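Local coordinates for ferritin (Ulva pertusa, PDB 3VNX), which oxidises iron(II) with dioxygen and stores the resulting iron(III) mineral inside a hollow shell built from 24 four-helix-bundle subunits, at the interface of chains A and B. Coordinates in Å, arbitrary orientation; residue numbers count along the deposited sequence, not the author numbering. Chains: chain A/B, ferritin.

Contact 1: the interface of chains A and B. Residues chain A 136-137, 140; chain B 18, 34.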
# COMPACT_ATOMS: atom_id res chain seq x y z
N LYS A 136 -11.41 1.23 -53.18
CA LYS A 136 -12.47 0.55 -53.96
C LYS A 136 -11.85 -0.42 -54.96
O LYS A 136 -12.28 -1.58 -55.07
CB LYS A 136 -13.38 1.55 -54.67
CG LYS A 136 -14.15 2.46 -53.70
CD LYS A 136 -14.87 3.62 -54.40
CE LYS A 136 -16.21 3.18 -54.99
NZ LYS A 136 -16.92 4.28 -55.73
N LEU A 137 -10.84 0.05 -55.69
CA LEU A 137 -10.11 -0.81 -56.61
C LEU A 137 -9.63 -2.06 -55.87
O LEU A 137 -9.85 -3.18 -56.33
CB LEU A 137 -8.90 -0.06 -57.20
CG LEU A 137 -8.45 -0.49 -58.59
CD1 LEU A 137 -7.00 -0.08 -58.86
CD2 LEU A 137 -8.64 -1.98 -58.83
N GLN A 140 -12.18 -4.68 -55.13
CA GLN A 140 -12.45 -5.55 -56.26
C GLN A 140 -11.31 -6.55 -56.48
O GLN A 140 -11.55 -7.75 -56.71
CB GLN A 140 -12.73 -4.73 -57.52
CG GLN A 140 -14.09 -4.05 -57.45
CD GLN A 140 -14.14 -2.72 -58.20
OE1 GLN A 140 -15.06 -2.48 -58.98
NE2 GLN A 140 -13.15 -1.86 -57.97
N GLU B 18 -12.23 4.02 -61.37
CA GLU B 18 -12.72 4.34 -60.03
C GLU B 18 -12.55 5.82 -59.74
O GLU B 18 -13.41 6.45 -59.12
CB GLU B 18 -11.97 3.52 -58.99
CG GLU B 18 -12.12 2.02 -59.17
CD GLU B 18 -13.56 1.55 -59.04
OE1 GLU B 18 -14.35 2.18 -58.29
OE2 GLU B 18 -13.91 0.53 -59.67
N VAL B 34 -19.74 -0.77 -53.84
CA VAL B 34 -18.96 -1.52 -54.81
C VAL B 34 -19.51 -2.93 -54.94
O VAL B 34 -19.49 -3.70 -53.97
CB VAL B 34 -17.48 -1.64 -54.40
CG1 VAL B 34 -16.82 -2.81 -55.14
CG2 VAL B 34 -16.74 -0.35 -54.64
O HOH W 1 -15.14 4.52 -57.86
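A:Lys136 and A:Gln140, one turn apart on helix 123-151 of a ferritin bundle, meet B:Glu18 from the short helix 16-24 and B:Val34 from the segment that follows it. Helix 16-24 belongs to the N-terminal extension peptide of plant-type ferritins, which here lies across the neighbouring subunit and contributes to shell stability. The aliphatic chain of A:Lys136 runs between the two chain B residues. A:Lys136 CB lies 3.8 Å from the carboxylate OE1 of B:Glu18 and also meets the CG2 methyl of B:Val34. CG stays beside that same methyl, and CD passes OE1 of the glutamate at the margin of contact. A bend at chi3 (82°) brings A:Lys136 CE back to within 3.6 Å of B:Val34 CG2. The A:Lys136 ammonium NZ stops short of a direct salt bridge, 4.2 Å from B:Glu18 OE1, and water 1 spans the gap, 2.8 Å from NZ. On chain B the water meets both the backbone O and the OE1 of B:Glu18, tying the lysine to main chain and side chain alike. A:Gln140 comes from the opposite direction to the glutamate, its CG packed on the CG1 methyl of B:Val34. The A:Gln140 amide NE2 donates to B:Glu18 OE2 over 3.0 Å, and its weak bond to the A:Lys136 carbonyl O would steady the amide. The acceptor lies almost in the amide plane, whereas the N-H reaches OE2 from above the carboxylate, 73° out of its plane.

Contact 2: the interface of chains A and B. Residues chain A 136, 139-140, 143, 173; chain B 32, 34-35, 100.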
# COMPACT_ATOMS: atom_id res chain seq x y z
N LYS A 136 -11.41 1.23 -53.18
CA LYS A 136 -12.47 0.55 -53.96
C LYS A 136 -11.85 -0.42 -54.96
O LYS A 136 -12.28 -1.58 -55.07
CB LYS A 136 -13.38 1.55 -54.67
CG LYS A 136 -14.15 2.46 -53.70
CD LYS A 136 -14.87 3.62 -54.40
CE LYS A 136 -16.21 3.18 -54.99
NZ LYS A 136 -16.92 4.28 -55.73
N PHE A 139 -10.69 -3.40 -53.18
CA PHE A 139 -11.82 -4.21 -52.78
C PHE A 139 -12.16 -5.19 -53.90
O PHE A 139 -12.37 -6.39 -53.68
CB PHE A 139 -13.01 -3.30 -52.47
CG PHE A 139 -14.23 -4.02 -51.98
CD1 PHE A 139 -14.13 -5.28 -51.40
CD2 PHE A 139 -15.48 -3.43 -52.08
CE1 PHE A 139 -15.26 -5.94 -50.94
CE2 PHE A 139 -16.61 -4.07 -51.62
CZ PHE A 139 -16.50 -5.34 -51.05
N GLN A 140 -12.18 -4.68 -55.13
CA GLN A 140 -12.45 -5.55 -56.26
C GLN A 140 -11.31 -6.55 -56.48
O GLN A 140 -11.55 -7.75 -56.71
CB GLN A 140 -12.73 -4.73 -57.52
CG GLN A 140 -14.09 -4.05 -57.45
CD GLN A 140 -14.14 -2.72 -58.20
OE1 GLN A 140 -15.06 -2.48 -58.98
NE2 GLN A 140 -13.15 -1.86 -57.97
N GLN A 143 -11.89 -9.15 -54.11
CA GLN A 143 -13.00 -9.97 -54.60
C GLN A 143 -12.54 -10.99 -55.65
O GLN A 143 -12.86 -12.19 -55.57
CB GLN A 143 -14.11 -9.08 -55.15
CG GLN A 143 -15.09 -8.58 -54.08
CD GLN A 143 -15.96 -7.45 -54.58
OE1 GLN A 143 -15.68 -6.85 -55.62
NE2 GLN A 143 -17.02 -7.14 -53.83
N VAL A 173 -13.08 0.97 -47.02
CA VAL A 173 -13.78 1.75 -48.03
C VAL A 173 -14.76 2.75 -47.42
O VAL A 173 -14.76 3.93 -47.80
CB VAL A 173 -14.53 0.88 -49.05
CG1 VAL A 173 -15.51 1.75 -49.85
CG2 VAL A 173 -13.55 0.16 -49.96
N ALA B 32 -19.25 4.80 -51.51
CA ALA B 32 -18.60 3.57 -51.05
C ALA B 32 -19.03 2.34 -51.85
O ALA B 32 -18.24 1.41 -52.05
CB ALA B 32 -18.87 3.36 -49.55
N VAL B 34 -19.74 -0.77 -53.84
CA VAL B 34 -18.96 -1.52 -54.81
C VAL B 34 -19.51 -2.93 -54.94
O VAL B 34 -19.49 -3.70 -53.97
CB VAL B 34 -17.48 -1.64 -54.40
CG1 VAL B 34 -16.82 -2.81 -55.14
CG2 VAL B 34 -16.74 -0.35 -54.64
N GLU B 35 -19.98 -3.28 -56.14
CA GLU B 35 -20.52 -4.61 -56.40
C GLU B 35 -21.48 -5.06 -55.31
O GLU B 35 -21.41 -6.18 -54.82
CB GLU B 35 -19.39 -5.63 -56.53
CG GLU B 35 -18.57 -5.44 -57.79
CD GLU B 35 -19.37 -5.77 -59.03
OE1 GLU B 35 -20.37 -6.51 -58.90
OE2 GLU B 35 -19.00 -5.30 -60.13
N ARG B 100 -21.84 -0.78 -46.67
CA ARG B 100 -21.58 -1.22 -48.05
C ARG B 100 -22.09 -0.25 -49.11
O ARG B 100 -21.96 -0.52 -50.30
CB ARG B 100 -22.19 -2.60 -48.31
CG ARG B 100 -21.44 -3.78 -47.68
CD ARG B 100 -20.06 -4.03 -48.30
NE ARG B 100 -20.12 -4.26 -49.75
CZ ARG B 100 -20.39 -5.44 -50.32
NH1 ARG B 100 -20.62 -6.51 -49.57
NH2 ARG B 100 -20.41 -5.55 -51.64
O HOH W 2 -15.92 -5.31 -59.61
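B:Val34 has an extended backbone and B:Glu35 a left-handed one (phi 47°), a turn in the chain that presents both side chains to helix 123-151 of chain A. The surface they meet is part of the four-helix bundle of ferritin, and the segment leads from the N-terminal extension into its own bundle. B:Val34 and A:Phe139 run past each other in opposite directions, the valine CG1 outside the CD2-CE2 edge and raised from the ring plane, 3.4 Å from A:Phe139 CD2. The amide of A:Gln143 lies on the same side of the ring, NE2 being 3.3 Å above its plane and offset toward the rim. A:Phe139 holds CG anti to the backbone N (chi1 -178°), which sends the ring out toward chain B. Its far edge points at a face of the B:Arg100 guanidinium, with ring CZ 4.0 Å from the arginine CZ and the two planes 88° apart. The B:Arg100 guanidinium is held within its own chain by a bond from NH2 to the carbonyl O of B:Val34, 3.1 Å long and close to the guanidinium plane. Arginine and valine thus meet the ring as a linked pair. Beside them, the A:Gln143 amide packs on CB and CG of B:Glu35, the amide OE1 being 3.9 Å from CG. Water 2 joins the carboxylate OE2 of B:Glu35 to OE1 of A:Gln140. At the other margin, the CG1 methyl of A:Val173 touches B:Ala32 CB at 3.7 Å.

Contact 3: the interface of chains A and B. Residues chain A 121, 126, 129-130, 184; chain B 19, 22-23.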
# COMPACT_ATOMS: atom_id res chain seq x y z
N LYS A 121 -10.16 20.61 -56.85
CA LYS A 121 -10.61 20.01 -55.61
C LYS A 121 -9.80 20.40 -54.36
O LYS A 121 -10.32 20.35 -53.23
CB LYS A 121 -10.74 18.50 -55.79
CG LYS A 121 -12.05 18.14 -56.50
CD LYS A 121 -12.17 16.68 -56.81
CE LYS A 121 -13.43 16.38 -57.62
NZ LYS A 121 -14.69 16.37 -56.81
N TYR A 126 -8.55 15.92 -53.07
CA TYR A 126 -8.10 15.12 -54.20
C TYR A 126 -7.41 13.84 -53.72
O TYR A 126 -7.78 12.75 -54.13
CB TYR A 126 -7.18 15.92 -55.11
CG TYR A 126 -6.51 15.05 -56.15
CD1 TYR A 126 -5.12 14.93 -56.19
CD2 TYR A 126 -7.26 14.32 -57.07
CE1 TYR A 126 -4.50 14.13 -57.14
CE2 TYR A 126 -6.65 13.52 -58.02
CZ TYR A 126 -5.27 13.43 -58.06
OH TYR A 126 -4.66 12.64 -58.99
N GLU A 129 -9.86 11.49 -52.37
CA GLU A 129 -10.61 10.88 -53.47
C GLU A 129 -9.76 9.83 -54.18
O GLU A 129 -10.25 8.78 -54.57
CB GLU A 129 -11.12 11.94 -54.44
CG GLU A 129 -12.27 12.80 -53.89
CD GLU A 129 -12.84 13.75 -54.93
OE1 GLU A 129 -12.22 13.92 -56.01
OE2 GLU A 129 -13.92 14.33 -54.67
N LEU A 130 -8.47 10.11 -54.32
CA LEU A 130 -7.54 9.15 -54.92
C LEU A 130 -7.48 7.90 -54.05
O LEU A 130 -7.63 6.78 -54.53
CB LEU A 130 -6.15 9.77 -55.03
CG LEU A 130 -5.17 9.27 -56.09
CD1 LEU A 130 -3.77 9.28 -55.53
CD2 LEU A 130 -5.52 7.89 -56.62
N ARG A 184 -15.49 17.48 -48.79
CA ARG A 184 -16.49 18.11 -49.63
C ARG A 184 -17.39 19.04 -48.83
O ARG A 184 -17.71 20.14 -49.28
CB ARG A 184 -17.33 17.06 -50.36
CG ARG A 184 -16.55 16.25 -51.39
CD ARG A 184 -17.45 15.31 -52.19
NE ARG A 184 -16.81 14.79 -53.40
CZ ARG A 184 -17.47 14.32 -54.45
NH1 ARG A 184 -18.80 14.31 -54.46
NH2 ARG A 184 -16.81 13.86 -55.50
N LEU B 19 -11.44 6.38 -60.19
CA LEU B 19 -11.14 7.78 -59.90
C LEU B 19 -12.16 8.74 -60.52
O LEU B 19 -12.66 9.64 -59.85
CB LEU B 19 -9.73 8.13 -60.36
CG LEU B 19 -9.05 9.26 -59.58
CD1 LEU B 19 -8.57 10.36 -60.51
CD2 LEU B 19 -9.97 9.83 -58.54
N VAL B 22 -15.46 8.44 -58.72
CA VAL B 22 -15.43 9.15 -57.46
C VAL B 22 -15.48 10.67 -57.64
O VAL B 22 -16.26 11.35 -56.96
CB VAL B 22 -14.19 8.75 -56.61
CG1 VAL B 22 -13.92 9.79 -55.52
CG2 VAL B 22 -14.38 7.34 -56.01
N THR B 23 -14.65 11.19 -58.54
CA THR B 23 -14.51 12.65 -58.66
C THR B 23 -15.80 13.29 -59.21
O THR B 23 -16.10 14.44 -58.88
CB THR B 23 -13.31 13.07 -59.55
OG1 THR B 23 -13.66 12.96 -60.93
CG2 THR B 23 -12.08 12.21 -59.28
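A:Lys121 and B:Thr23 cross at about a right angle where the end of helix 16-24, part of the plant-type ferritin extension peptide, rests against the neighbouring four-helix bundle. The lysine comes across the threonine with CE 3.8 Å from B:Thr23 CB. A bend at its last torsion (chi4 -77°) turns NZ toward the backbone O of B:Thr23, to which it donates over 3.2 Å, in the carbonyl plane and on a lone pair. A:Glu129 also stands roughly perpendicular to B:Thr23, with OE1 beside the threonine CA and CG2 methyl. Against B:Val22 it runs obliquely, its CB 3.7 Å from the CG1 methyl. Extended beyond CG (chi2 -174°), the glutamate carries its carboxylate past the valine to cations of its own chain. A:Lys121 NZ forms a salt bridge 3.0 Å long with OE2 of A:Glu129, on its syn lone pair. A:Arg184 grips the same oxygen side-on through NE and NH2, with OE2 in the guanidinium plane. The NH2 bond reaches OE2 from above the carboxylate, 45° out of its plane, while NE meets it nearly along the C-O axis. OE2 thus accepts from the lysine and these two arginine nitrogens, whose charges would be expected to stabilise an ionised carboxylate. The arginine NH2 also lies 3.0 Å from B:Val22 O, but its N-H points elsewhere, so this is no hydrogen bond. One turn back, B:Leu19 faces A:Tyr126 and A:Leu130, its CD2 methyl 4.1 Å from A:Glu129 O.

Contacts 1 and 2 are close neighbours, their C-alpha centres about 5 Å apart, and share A:Lys136, A:Gln140 and B:Val34. Contact 3 lies about 14 Å from contact 1 and about 16 Å from contact 2. Helix 123-151 of chain A contributes to all of them, helix 155-201 enters contacts 2 and 3, and helix 16-24 of chain B serves contacts 1 and 3. A continuous N-terminal stretch of one subunit is therefore laid over its neighbour and gripped at successive points. Repeated among the 24 copies, this arrangement illustrates how an extension peptide can reinforce a shell.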